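NtrC family transcriptional regulator (Clostridium acetobutylicum ATCC 824, PDB 2Q5C) probably regulates transcription as a sigma-54-dependent activator binding DNA and ATP, this piece being its PrpR-type N-terminal region. Local coordinates at residues 72-77 with 174-179. Numbering follows the deposited sequence.
Sequences PSISIK and RRAIEE. With SO4 (sulfate ion), chain G.
Ile74 and Ile76 close on Ala176 where the last helix of the chain, 170-187, packs against an outermost strand of the parallel sheet in the first of two alpha/beta lobes with strand order 2-1-3-4. It exemplifies a helix covering a parallel sheet through a small residue, here a helix that returns from the second lobe. Strand 73-76 and helix 174-179 run nearly antiparallel, at 161°, with 8.2 Å between their axes. The short side chain of Ala176 is consistent with this close approach: its CB lies 3.7 Å from CG1 of Ile76 and 3.9 Å from CG2 of Ile74, which also packs on Ala176 O at 3.6 Å. Leu16 and Ile56 extend the apolar packing around Ile76, and Ala180 and Leu183 around Ile74. On the far side of the helix, Arg174 NH1 donates to O2 of a sulfate, probably from the crystallisation liquor, and salt-bridges Glu26.

The edge toward solvent is built differently. Glu179 stretches out from the helix, CG anti to the backbone N (chi1 -176°) and the chain extended beyond, antiparallel to the Ile74 side chain. Its carboxylate lies alongside Ile74 CG2, with OE1 3.8 Å away, and meets the strand backbone through two waters. One accepts from Ser75 N and donates to Glu179 OE2; the other donates to both Ser75 O, at 2.8 Å, and Glu179 OE1, at 3.0 Å.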
ATOM      1  N   PRO A  72      -6.318  17.075   3.623  1.00 21.66           N
ATOM      2  CA  PRO A  72      -5.708  15.993   4.417  1.00 21.79           C
ATOM      3  C   PRO A  72      -5.547  14.671   3.651  1.00 21.59           C
ATOM      4  O   PRO A  72      -6.502  14.205   3.011  1.00 21.88           O
ATOM      5  CB  PRO A  72      -6.677  15.823   5.567  1.00 23.05           C
ATOM      6  CG  PRO A  72      -7.270  17.220   5.750  1.00 22.68           C
ATOM      7  CD  PRO A  72      -7.450  17.706   4.336  1.00 22.01           C
ATOM      8  N   SER A  73      -4.328  14.143   3.683  1.00 21.12           N
ATOM      9  CA  SER A  73      -3.931  12.888   3.036  1.00 20.11           C
ATOM     10  C   SER A  73      -3.401  12.011   4.159  1.00 20.47           C
ATOM     11  O   SER A  73      -2.396  12.340   4.800  1.00 21.47           O
ATOM     12  CB  SER A  73      -2.823  13.110   1.990  1.00 20.55           C
ATOM     13  OG  SER A  73      -2.335  11.852   1.459  1.00 23.89           O
ATOM     14  N   ILE A  74      -4.064  10.888   4.406  1.00 18.47           N
ATOM     15  CA  ILE A  74      -3.704   9.979   5.507  1.00 18.97           C
ATOM     16  C   ILE A  74      -3.118   8.725   4.894  1.00 18.82           C
ATOM     17  O   ILE A  74      -3.647   8.203   3.902  1.00 18.07           O
ATOM     18  CB  ILE A  74      -4.933   9.640   6.378  1.00 19.27           C
ATOM     19  CG1 ILE A  74      -5.413  10.871   7.153  1.00 20.16           C
ATOM     20  CG2 ILE A  74      -4.654   8.492   7.332  1.00 20.83           C
ATOM     21  CD1 ILE A  74      -6.227  11.868   6.294  1.00 25.38           C
ATOM     22  N   SER A  75      -2.018   8.258   5.470  1.00 19.61           N
ATOM     23  CA  SER A  75      -1.344   7.070   5.007  1.00 20.69           C
ATOM     24  C   SER A  75      -1.642   5.892   5.921  1.00 20.34           C
ATOM     25  O   SER A  75      -1.440   5.991   7.123  1.00 21.53           O
ATOM     26  CB  SER A  75       0.157   7.311   5.006  1.00 22.77           C
ATOM     27  OG  SER A  75       0.747   6.219   4.358  1.00 26.09           O
ATOM     28  N   ILE A  76      -2.142   4.794   5.353  1.00 20.44           N
ATOM     29  CA  ILE A  76      -2.182   3.502   6.073  1.00 21.73           C
ATOM     30  C   ILE A  76      -0.743   2.971   6.051  1.00 22.69           C
ATOM     31  O   ILE A  76      -0.139   2.853   4.985  1.00 23.74           O
ATOM     32  CB  ILE A  76      -3.111   2.473   5.380  1.00 20.01           C
ATOM     33  CG1 ILE A  76      -4.558   2.989   5.277  1.00 22.17           C
ATOM     34  CG2 ILE A  76      -3.040   1.133   6.130  1.00 22.12           C
ATOM     35  CD1 ILE A  76      -5.380   2.244   4.178  1.00 22.62           C
ATOM     36  N   LYS A  77      -0.182   2.724   7.238  1.00 26.75           N
ATOM     37  CA  LYS A  77       1.202   2.232   7.277  1.00 28.25           C
ATOM     38  C   LYS A  77       1.229   0.739   6.981  1.00 27.68           C
ATOM     39  O   LYS A  77       0.378   0.018   7.500  1.00 28.02           O
ATOM     40  CB  LYS A  77       1.843   2.513   8.632  1.00 30.07           C
ATOM     41  CG  LYS A  77       1.743   3.968   9.103  1.00 34.49           C
ATOM     42  CD  LYS A  77       2.386   4.947   8.121  1.00 39.41           C
ATOM     43  CE  LYS A  77       2.119   6.399   8.548  1.00 42.18           C
ATOM     44  NZ  LYS A  77       2.787   7.393   7.650  1.00 44.49           N
ATOM     45  N   ARG A 174      -9.162   1.010  10.229  1.00 17.74           N
ATOM     46  CA  ARG A 174      -9.854   1.752  11.314  1.00 18.39           C
ATOM     47  C   ARG A 174      -9.002   2.860  11.882  1.00 20.49           C
ATOM     48  O   ARG A 174      -9.513   3.978  12.126  1.00 21.17           O
ATOM     49  CB  ARG A 174     -10.280   0.793  12.426  1.00 19.01           C
ATOM     50  CG  ARG A 174     -11.420  -0.127  12.021  1.00 19.82           C
ATOM     51  CD  ARG A 174     -11.792  -1.035  13.203  1.00 22.23           C
ATOM     52  NE  ARG A 174     -12.964  -1.822  12.869  1.00 22.26           N
ATOM     53  CZ  ARG A 174     -14.215  -1.403  13.062  1.00 23.97           C
ATOM     54  NH1 ARG A 174     -14.450  -0.202  13.596  1.00 24.74           N
ATOM     55  NH2 ARG A 174     -15.220  -2.185  12.715  1.00 27.00           N
ATOM     56  N   ARG A 175      -7.710   2.584  12.087  1.00 19.75           N
ATOM     57  CA  ARG A 175      -6.807   3.618  12.616  1.00 21.91           C
ATOM     58  C   ARG A 175      -6.682   4.782  11.658  1.00 22.10           C
ATOM     59  O   ARG A 175      -6.634   5.947  12.080  1.00 22.04           O
ATOM     60  CB  ARG A 175      -5.420   3.045  12.926  1.00 23.55           C
ATOM     61  CG  ARG A 175      -5.404   2.024  14.064  1.00 29.63           C
ATOM     62  CD  ARG A 175      -3.972   1.732  14.493  1.00 37.49           C
ATOM     63  NE  ARG A 175      -3.263   0.840  13.573  1.00 43.24           N
ATOM     64  CZ  ARG A 175      -3.063  -0.461  13.787  1.00 45.25           C
ATOM     65  NH1 ARG A 175      -3.522  -1.033  14.903  1.00 47.50           N
ATOM     66  NH2 ARG A 175      -2.397  -1.191  12.893  1.00 45.41           N
ATOM     67  N   ALA A 176      -6.607   4.496  10.357  1.00 19.32           N
ATOM     68  CA  ALA A 176      -6.491   5.574   9.369  1.00 19.65           C
ATOM     69  C   ALA A 176      -7.752   6.428   9.329  1.00 19.57           C
ATOM     70  O   ALA A 176      -7.686   7.654   9.168  1.00 18.69           O
ATOM     71  CB  ALA A 176      -6.159   4.996   7.979  1.00 19.90           C
ATOM     72  N   ILE A 177      -8.909   5.795   9.478  1.00 19.30           N
ATOM     73  CA  ILE A 177     -10.168   6.540   9.514  1.00 20.35           C
ATOM     74  C   ILE A 177     -10.201   7.447  10.723  1.00 21.21           C
ATOM     75  O   ILE A 177     -10.569   8.618  10.584  1.00 21.50           O
ATOM     76  CB  ILE A 177     -11.387   5.595   9.467  1.00 18.94           C
ATOM     77  CG1 ILE A 177     -11.488   4.975   8.069  1.00 20.21           C
ATOM     78  CG2 ILE A 177     -12.684   6.327   9.839  1.00 21.72           C
ATOM     79  CD1 ILE A 177     -12.455   3.801   7.997  1.00 20.64           C
ATOM     80  N   GLU A 178      -9.810   6.916  11.881  1.00 21.59           N
ATOM     81  CA  GLU A 178      -9.733   7.746  13.093  1.00 24.64           C
ATOM     82  C   GLU A 178      -8.829   8.946  12.863  1.00 23.75           C
ATOM     83  O   GLU A 178      -9.186  10.078  13.215  1.00 24.42           O
ATOM     84  CB  GLU A 178      -9.268   6.920  14.298  1.00 24.05           C
ATOM     85  CG  GLU A 178      -9.514   7.640  15.663  1.00 29.76           C
ATOM     86  CD  GLU A 178      -8.785   7.008  16.857  1.00 31.31           C
ATOM     87  OE1 GLU A 178      -8.090   5.961  16.710  1.00 39.04           O
ATOM     88  OE2 GLU A 178      -8.895   7.593  17.972  1.00 40.38           O
ATOM     89  N   GLU A 179      -7.659   8.730  12.270  1.00 22.88           N
ATOM     90  CA  GLU A 179      -6.733   9.822  12.008  1.00 23.20           C
ATOM     91  C   GLU A 179      -7.361  10.852  11.074  1.00 23.33           C
ATOM     92  O   GLU A 179      -7.273  12.064  11.302  1.00 23.53           O
ATOM     93  CB  GLU A 179      -5.445   9.275  11.413  1.00 23.54           C
ATOM     94  CG  GLU A 179      -4.384  10.306  11.196  1.00 28.82           C
ATOM     95  CD  GLU A 179      -3.129   9.704  10.608  1.00 34.19           C
ATOM     96  OE1 GLU A 179      -2.935   8.462  10.712  1.00 35.72           O
ATOM     97  OE2 GLU A 179      -2.347  10.474  10.023  1.00 38.21           O
TER
HETATM   98  S   SO4 G 608     -12.394   1.708  15.992  0.60 39.76           S
HETATM   99  O1  SO4 G 608     -10.942   1.755  16.155  0.60 39.79           O
HETATM  100  O2  SO4 G 608     -12.773   1.924  14.596  0.60 34.91           O
HETATM  101  O3  SO4 G 608     -12.855   0.395  16.442  0.60 40.48           O
HETATM  102  O4  SO4 G 608     -13.019   2.759  16.798  0.60 40.53           O
HETATM  103  O   HOH W   1      -0.856   9.714   7.696  1.00 26.97           O
HETATM  104  O   HOH W   2      -3.037   5.723   9.408  1.00 29.87           O